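Local coordinates for cell wall binding protein cwp8 (Peptoclostridium difficile, PDB 5J6Q) that probably anchors itself in the bacterial cell wall through three CWB2 domains, as one of the cell wall proteins associated with the S-layer, at residues 337-342 against 533-538; 41-46 against 71-76; 293-298 against 341-346. All coordinates share one frame; numbering follows the deposited sequence.

How the contacts relate
Contacts 1 and 3 adjoin within the CWB2 module, their centres 10 Å apart, and both use strand 339-342. Leu341 serves the two at once, and the segments meet directly where Thr535 CG2 of contact 1 lies 3.7 Å from Ala298 CB of contact 3. Helix 294-305 and helix 531-542 thus pack against each other as well as against the strand. The sulfate ion belongs to contact 3, at the start of helix 294-305. Contact 2 is remote: its centre is about 62 Å from that of contact 1 and about 60 Å from that of contact 3, on the opposite side of the chain's centre, in a separate mixed sheet near the N-terminus.

Contact 1. Residues 337-342 against 533-538; sequences APILLS and ALTAAP
Ile339 has CG1 anti to its carbonyl carbon (chi1 -69°) and CG2 anti to its backbone N, a fork that sends CD1 to the Pro538 ring and the Leu534 carbonyl, and CG2 to the Leu534 side chain. The longer branch ends in CD1, which lies 3.9 Å from Pro538 CG and so meets the proline ring at its outer corner, the two side chains crossing at about a right angle. Proline has no N-H with which to bond Leu534 O, the helix is kinked there, and that oxygen keeps only a weak bond from Ala537 N within the segment. The shorter branch, CG2, reaches Leu534 CD1 at 4.0 Å.

Thr535 has OG1 between backbone N and carbonyl carbon (chi1 55°), where it bonds to Asp532 O. Its methyl is thereby left to face the strand, with CG2 3.5 Å from Ile339 O and 4.2 Å from Leu341 CD2. No direct hydrogen bond crosses the interface. Instead a water accepts from Ile339 N at 2.9 Å and donates to Thr535 O at 2.7 Å, satisfying the Ile339 N-H, which points out from the edge of the sheet, away from strand 313-318. Pro338, Leu340 and Ser342 make the backbone bonds to that strand.

All five touching residues are buried, and Ala332 of helix 329-334 packs on both Ile339 and Pro538. The axes of strand and helix approach to 8.2 Å and run nearly antiparallel, at 153°. The strand is an outermost one of its parallel four-stranded sheet; its segment belongs to the first CWB2 domain and the helix to the third. The arrangement is therefore an interdomain junction of the CWB2 module, in which a helix of one alpha/beta, Toprim-like unit covers the edge strand of another.

Contact 2. Residues 41-46 against 71-76; sequences YDIKVD and VTIQDK
Asp42 pairs with Gln74 and Lys44 with Thr72 as hydrogen-bonded pairs of an antiparallel sheet, the strand axes 4.6 Å apart at 169°. The evidence is reciprocal bonds: Asp42 N to Gln74 O and Gln74 N to Asp42 O are both 2.9 Å, while Lys44 N to Thr72 O and Thr72 N to Lys44 O are both 2.8 Å. Tyr41 with Asp75, Ile43 with Ile73 and Val45 with Val71 are the non-hydrogen-bonded pairs.

These last six side chains share one face of the sheet. Tyr41 has CG beside its backbone N (chi1 -66°), which lays the ring across the neighbouring strand: CE2 comes within 3.5 Å of Asp75 CB, and CD2 within 4.1 Å of Ile73 CG2. The ring stands 70° from the Asp75 carboxylate plane, which is held by Gly77 N on OD1 and a salt bridge from Lys175 to OD2. Further along, Ile43 CG2 meets Val71 CG1 at 4.1 Å.

The other face is polar. Lys44 bends back along its own strand to a weak salt bridge with Asp42, and one water links Asp42 OD2, weakly, to Gln74 OE1, while Gln74 NE2 donates to Lys175 O. A second water joins Asp42 O and Thr72 OG1. Lys76 lays its CE against Asp42 CB while its NZ bonds to Arg39 O.

The face of Ile43, Val45 and Val71 is covered by helix 13-24, through Ala22, Leu23 and Leu15, and by helix 53-61, through Leu56. Strand 178-183 flanks 68-75 and 48-49 flanks 41-45, placing the pair inside a mixed sheet with helices on one side.

Contact 3. Residues 293-298 against 341-346; sequences SRFTTA and LSKKDS. With SO4 (sulfate ion), chain D.
Leu341 carries the apolar part of this contact, touching three residues at the start of helix 294-305. Its CD1 lies 4.0 Å from Ala298 CB and 3.5 Å from the carbonyl Arg294 O, while its CB approaches Phe295 CD2 at 3.9 Å. Leu341 O also lies at the edge of the Phe295 ring, near its plane. At the far end of that ring, CZ is 3.8 Å from Lys343 CE; the lysine chain crosses the phenylalanine at about a right angle. One face of the ring is covered from within its own segment by Arg294 CG, 4.1 Å above the plane and over the centre.

No hydrogen bond joins the two segments. At the helix start, Ser293 and Thr296 form a capping box: Ser293 N donates to Thr296 OG1, and Thr296 N donates weakly to Ser293 OG.

Hydrogen bonds, some from a charged guanidinium, gather on the sulfate. Arg294 folds back on itself, CG lying between backbone N and carbonyl carbon (chi1 65°) with a further bend at chi3 (49°). This brings Arg294 NE to 3.0 Å from sulfate O3, to which the backbone N of Arg294 also donates, at 3.1 Å, while Arg294 NH1 bonds to O1 at 3.2 Å. The sulfur lies in the guanidinium plane, at its edge. Gln529 NE2 adds another donor, and Arg294 NH2 is held by Glu319 O.

Chemically, a first-turn N-H, an arginine and a glutamine make a site able to hold a tetrahedral anion, probably helped by the helix dipole. The sulfate probably came from the crystallisation liquor, so its binding reveals the anion-holding character of this helix start rather than a known ligand.

Contact 1. Residues 337-342 against 533-538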
# COMPACT_ATOMS: atom_id res chain seq x y z
N ALA A 337 28.22 -3.54 14.19
CA ALA A 337 27.57 -2.41 14.85
C ALA A 337 26.85 -1.57 13.83
O ALA A 337 27.32 -1.53 12.69
CB ALA A 337 28.63 -1.52 15.51
N PRO A 338 25.73 -0.90 14.16
CA PRO A 338 25.00 -0.03 13.17
C PRO A 338 25.68 1.31 13.10
O PRO A 338 26.31 1.68 14.11
CB PRO A 338 23.64 0.19 13.79
CG PRO A 338 23.99 0.07 15.40
CD PRO A 338 25.00 -1.05 15.44
N ILE A 339 25.46 2.09 11.99
CA ILE A 339 26.07 3.36 12.00
C ILE A 339 24.91 4.23 12.34
O ILE A 339 23.93 4.33 11.61
CB ILE A 339 26.86 3.75 10.75
CG1 ILE A 339 28.15 2.93 10.60
CG2 ILE A 339 27.19 5.22 10.90
CD1 ILE A 339 28.80 2.87 9.09
N LEU A 340 24.95 4.84 13.50
CA LEU A 340 23.79 5.62 13.90
C LEU A 340 24.32 7.06 13.94
O LEU A 340 25.50 7.25 13.83
CB LEU A 340 23.18 5.18 15.26
CG LEU A 340 22.47 3.80 15.19
CD1 LEU A 340 22.18 3.25 16.65
CD2 LEU A 340 21.12 3.90 14.45
N LEU A 341 23.47 8.03 14.12
CA LEU A 341 23.89 9.41 13.99
C LEU A 341 23.51 10.24 15.21
O LEU A 341 22.42 10.04 15.74
CB LEU A 341 23.13 10.01 12.76
CG LEU A 341 23.24 9.22 11.41
CD1 LEU A 341 22.23 9.77 10.36
CD2 LEU A 341 24.60 9.30 10.87
N SER A 342 24.36 11.24 15.56
CA SER A 342 24.06 12.10 16.68
C SER A 342 24.13 13.56 16.29
O SER A 342 24.84 13.92 15.36
CB SER A 342 25.07 11.89 17.81
OG SER A 342 24.58 12.42 19.02
N ALA A 533 23.56 6.72 2.17
CA ALA A 533 24.48 5.88 1.53
C ALA A 533 25.44 5.33 2.62
O ALA A 533 25.63 4.12 2.70
CB ALA A 533 25.24 6.65 0.46
N LEU A 534 26.03 6.21 3.44
CA LEU A 534 26.97 5.79 4.45
C LEU A 534 26.27 4.93 5.55
O LEU A 534 26.86 3.95 5.94
CB LEU A 534 27.79 7.01 4.96
CG LEU A 534 27.18 7.78 6.05
CD1 LEU A 534 27.56 7.12 7.42
CD2 LEU A 534 27.62 9.22 5.93
N THR A 535 25.02 5.19 6.00
CA THR A 535 24.47 4.24 7.01
C THR A 535 24.17 2.87 6.37
O THR A 535 24.29 1.86 7.07
CB THR A 535 23.19 4.74 7.67
OG1 THR A 535 22.20 5.07 6.72
CG2 THR A 535 23.44 5.96 8.56
N ALA A 536 23.84 2.82 5.03
CA ALA A 536 23.61 1.53 4.42
C ALA A 536 24.85 0.76 3.89
O ALA A 536 24.72 -0.45 3.56
CB ALA A 536 22.59 1.65 3.28
N ALA A 537 25.99 1.34 3.79
CA ALA A 537 27.07 0.57 3.20
C ALA A 537 27.36 -0.82 3.98
O ALA A 537 27.62 -1.74 3.27
CB ALA A 537 28.33 1.41 3.12
N PRO A 538 27.36 -0.97 5.36
CA PRO A 538 27.63 -2.31 5.98
C PRO A 538 26.53 -3.24 5.62
O PRO A 538 26.72 -4.47 5.57
CB PRO A 538 27.69 -2.01 7.51
CG PRO A 538 27.37 -0.43 7.62
CD PRO A 538 27.66 0.13 6.29
O HOH W 1 24.23 0.92 9.65

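Contact 2. Residues 41-46 against 71-76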
# COMPACT_ATOMS: atom_id res chain seq x y z
N TYR A 41 -41.71 -1.26 4.14
CA TYR A 41 -40.39 -1.83 3.92
C TYR A 41 -40.33 -3.13 4.64
O TYR A 41 -40.82 -3.26 5.77
CB TYR A 41 -39.26 -0.91 4.37
CG TYR A 41 -39.24 0.33 3.50
CD1 TYR A 41 -39.65 1.55 4.00
CD2 TYR A 41 -38.85 0.26 2.17
CE1 TYR A 41 -39.67 2.70 3.20
CE2 TYR A 41 -38.87 1.38 1.35
CZ TYR A 41 -39.28 2.60 1.87
OH TYR A 41 -39.30 3.70 1.05
N ASP A 42 -39.77 -4.14 3.94
CA ASP A 42 -39.60 -5.45 4.49
C ASP A 42 -38.12 -5.40 5.00
O ASP A 42 -37.15 -5.32 4.22
CB ASP A 42 -39.87 -6.53 3.39
CG ASP A 42 -39.51 -7.90 3.90
OD1 ASP A 42 -39.18 -8.00 5.07
OD2 ASP A 42 -39.56 -8.89 3.10
N ILE A 43 -37.95 -5.41 6.31
CA ILE A 43 -36.61 -5.27 6.81
C ILE A 43 -36.17 -6.44 7.72
O ILE A 43 -36.89 -6.82 8.63
CB ILE A 43 -36.53 -4.03 7.59
CG1 ILE A 43 -37.07 -2.83 6.73
CG2 ILE A 43 -35.13 -3.84 8.08
CD1 ILE A 43 -36.63 -1.46 7.31
N LYS A 44 -34.98 -6.96 7.47
CA LYS A 44 -34.50 -8.09 8.23
C LYS A 44 -33.10 -7.95 8.61
O LYS A 44 -32.34 -7.19 8.04
CB LYS A 44 -34.64 -9.36 7.35
CG LYS A 44 -36.05 -9.71 7.09
CD LYS A 44 -36.16 -10.32 5.73
CE LYS A 44 -36.95 -11.56 5.75
NZ LYS A 44 -38.20 -11.34 5.04
N VAL A 45 -32.73 -8.73 9.64
CA VAL A 45 -31.40 -8.81 10.18
C VAL A 45 -31.01 -10.34 10.07
O VAL A 45 -31.56 -11.08 10.85
CB VAL A 45 -31.47 -8.34 11.65
CG1 VAL A 45 -30.11 -8.60 12.31
CG2 VAL A 45 -31.83 -6.82 11.69
N ASP A 46 -30.08 -10.77 9.15
CA ASP A 46 -29.71 -12.21 8.92
C ASP A 46 -30.99 -12.92 8.71
O ASP A 46 -31.31 -13.80 9.47
CB ASP A 46 -28.97 -12.79 10.14
CG ASP A 46 -27.54 -12.29 10.22
OD1 ASP A 46 -27.03 -11.79 9.19
OD2 ASP A 46 -26.92 -12.39 11.33
N VAL A 71 -28.18 -6.39 7.13
CA VAL A 71 -29.52 -5.83 7.18
C VAL A 71 -30.08 -5.77 5.81
O VAL A 71 -29.51 -5.13 4.95
CB VAL A 71 -29.54 -4.43 7.75
CG1 VAL A 71 -31.00 -3.96 7.86
CG2 VAL A 71 -28.87 -4.39 9.10
N THR A 72 -31.20 -6.41 5.56
CA THR A 72 -31.75 -6.29 4.25
C THR A 72 -33.02 -5.44 4.39
O THR A 72 -33.82 -5.58 5.35
CB THR A 72 -32.05 -7.70 3.60
OG1 THR A 72 -33.07 -8.33 4.35
CG2 THR A 72 -30.78 -8.59 3.47
N ILE A 73 -33.16 -4.50 3.43
CA ILE A 73 -34.28 -3.60 3.33
C ILE A 73 -34.83 -3.82 1.96
O ILE A 73 -34.07 -3.78 0.97
CB ILE A 73 -33.90 -2.06 3.47
CG1 ILE A 73 -33.20 -1.78 4.74
CG2 ILE A 73 -35.18 -1.19 3.29
CD1 ILE A 73 -31.69 -1.82 4.56
N GLN A 74 -36.12 -4.04 1.84
CA GLN A 74 -36.69 -4.14 0.52
C GLN A 74 -38.09 -3.49 0.43
O GLN A 74 -39.01 -3.85 1.16
CB GLN A 74 -36.78 -5.57 0.05
CG GLN A 74 -37.46 -5.66 -1.32
CD GLN A 74 -37.48 -7.09 -1.83
OE1 GLN A 74 -37.41 -8.05 -1.06
NE2 GLN A 74 -37.65 -7.25 -3.16
N ASP A 75 -38.22 -2.52 -0.46
CA ASP A 75 -39.50 -1.87 -0.61
C ASP A 75 -40.49 -2.82 -1.25
O ASP A 75 -40.19 -3.44 -2.27
CB ASP A 75 -39.27 -0.64 -1.47
CG ASP A 75 -40.49 0.17 -1.81
OD1 ASP A 75 -41.61 -0.30 -1.57
OD2 ASP A 75 -40.32 1.26 -2.31
N LYS A 76 -41.66 -3.00 -0.65
CA LYS A 76 -42.64 -3.93 -1.23
C LYS A 76 -43.46 -3.26 -2.38
O LYS A 76 -44.40 -3.86 -2.86
CB LYS A 76 -43.62 -4.41 -0.16
CG LYS A 76 -42.93 -5.03 1.09
CD LYS A 76 -44.04 -5.49 2.06
CE LYS A 76 -43.53 -5.94 3.43
NZ LYS A 76 -44.50 -5.58 4.47
O HOH W 2 -37.03 -8.79 1.74
O HOH W 3 -35.52 -7.82 3.58

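Contact 3. Residues 293-298 against 341-346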
# COMPACT_ATOMS: atom_id res chain seq x y z
N SER A 293 13.54 11.21 8.42
CA SER A 293 14.79 12.02 8.45
C SER A 293 16.00 11.08 8.35
O SER A 293 15.79 9.84 8.33
CB SER A 293 14.86 12.85 9.74
OG SER A 293 15.02 12.02 10.89
N ARG A 294 17.20 11.60 8.26
CA ARG A 294 18.43 10.78 8.23
C ARG A 294 18.54 9.93 9.51
O ARG A 294 18.97 8.75 9.46
CB ARG A 294 19.67 11.67 8.04
CG ARG A 294 19.92 12.64 9.23
CD ARG A 294 20.99 13.71 8.86
NE ARG A 294 20.70 14.34 7.58
CZ ARG A 294 21.62 14.74 6.71
NH1 ARG A 294 21.26 15.28 5.55
NH2 ARG A 294 22.91 14.60 6.99
N PHE A 295 18.11 10.48 10.65
CA PHE A 295 18.06 9.69 11.93
C PHE A 295 17.10 8.48 11.83
O PHE A 295 17.49 7.39 12.23
CB PHE A 295 17.55 10.56 13.16
CG PHE A 295 18.41 11.80 13.27
CD1 PHE A 295 17.92 13.04 12.89
CD2 PHE A 295 19.72 11.71 13.71
CE1 PHE A 295 18.73 14.18 12.93
CE2 PHE A 295 20.54 12.84 13.75
CZ PHE A 295 20.03 14.08 13.35
N THR A 296 15.83 8.67 11.30
CA THR A 296 14.91 7.50 11.28
C THR A 296 15.26 6.52 10.12
O THR A 296 15.09 5.28 10.26
CB THR A 296 13.47 7.95 11.31
OG1 THR A 296 13.31 9.04 10.36
CG2 THR A 296 13.08 8.41 12.73
N THR A 297 15.80 7.06 8.99
CA THR A 297 16.34 6.13 7.96
C THR A 297 17.46 5.32 8.60
O THR A 297 17.47 4.09 8.43
CB THR A 297 16.88 6.90 6.76
OG1 THR A 297 15.77 7.62 6.20
CG2 THR A 297 17.54 5.98 5.72
N ALA A 298 18.37 5.95 9.36
CA ALA A 298 19.51 5.20 10.00
C ALA A 298 18.99 4.06 10.95
O ALA A 298 19.52 2.92 10.93
CB ALA A 298 20.45 6.16 10.76
N LEU A 341 23.47 8.03 14.12
CA LEU A 341 23.89 9.41 13.99
C LEU A 341 23.51 10.24 15.21
O LEU A 341 22.42 10.04 15.74
CB LEU A 341 23.13 10.01 12.76
CG LEU A 341 23.24 9.22 11.41
CD1 LEU A 341 22.23 9.77 10.36
CD2 LEU A 341 24.60 9.30 10.87
N SER A 342 24.36 11.24 15.56
CA SER A 342 24.06 12.10 16.68
C SER A 342 24.13 13.56 16.29
O SER A 342 24.84 13.92 15.36
CB SER A 342 25.07 11.89 17.81
OG SER A 342 24.58 12.42 19.02
N LYS A 343 23.36 14.40 16.99
CA LYS A 343 23.57 15.81 16.77
C LYS A 343 24.89 16.08 17.59
O LYS A 343 25.31 15.24 18.39
CB LYS A 343 22.38 16.60 17.30
CG LYS A 343 21.44 17.08 16.20
CD LYS A 343 20.04 16.53 16.36
CE LYS A 343 19.07 17.19 15.38
NZ LYS A 343 17.68 17.10 15.89
N LYS A 344 25.53 17.19 17.37
CA LYS A 344 26.73 17.52 18.13
C LYS A 344 26.32 17.75 19.58
O LYS A 344 26.96 17.23 20.48
CB LYS A 344 27.38 18.82 17.60
CG LYS A 344 28.48 19.34 18.53
CD LYS A 344 29.09 20.65 18.05
CE LYS A 344 30.16 21.12 19.01
NZ LYS A 344 30.76 22.42 18.61
N ASP A 345 25.24 18.51 19.80
CA ASP A 345 24.83 18.82 21.17
C ASP A 345 23.74 17.94 21.74
O ASP A 345 23.20 18.29 22.78
CB ASP A 345 24.38 20.28 21.27
CG ASP A 345 25.53 21.25 21.11
OD1 ASP A 345 26.69 20.84 21.33
OD2 ASP A 345 25.27 22.41 20.75
N SER A 346 23.38 16.81 21.07
CA SER A 346 22.37 15.91 21.66
C SER A 346 22.21 14.60 20.90
O SER A 346 22.75 14.41 19.81
CB SER A 346 21.02 16.60 21.74
OG SER A 346 20.62 17.11 20.49
S SO4 D . 17.26 14.94 6.41
O1 SO4 D . 18.17 15.88 5.69
O2 SO4 D . 16.03 15.48 6.61
O3 SO4 D . 17.76 14.60 7.68
O4 SO4 D . 17.12 13.66 5.59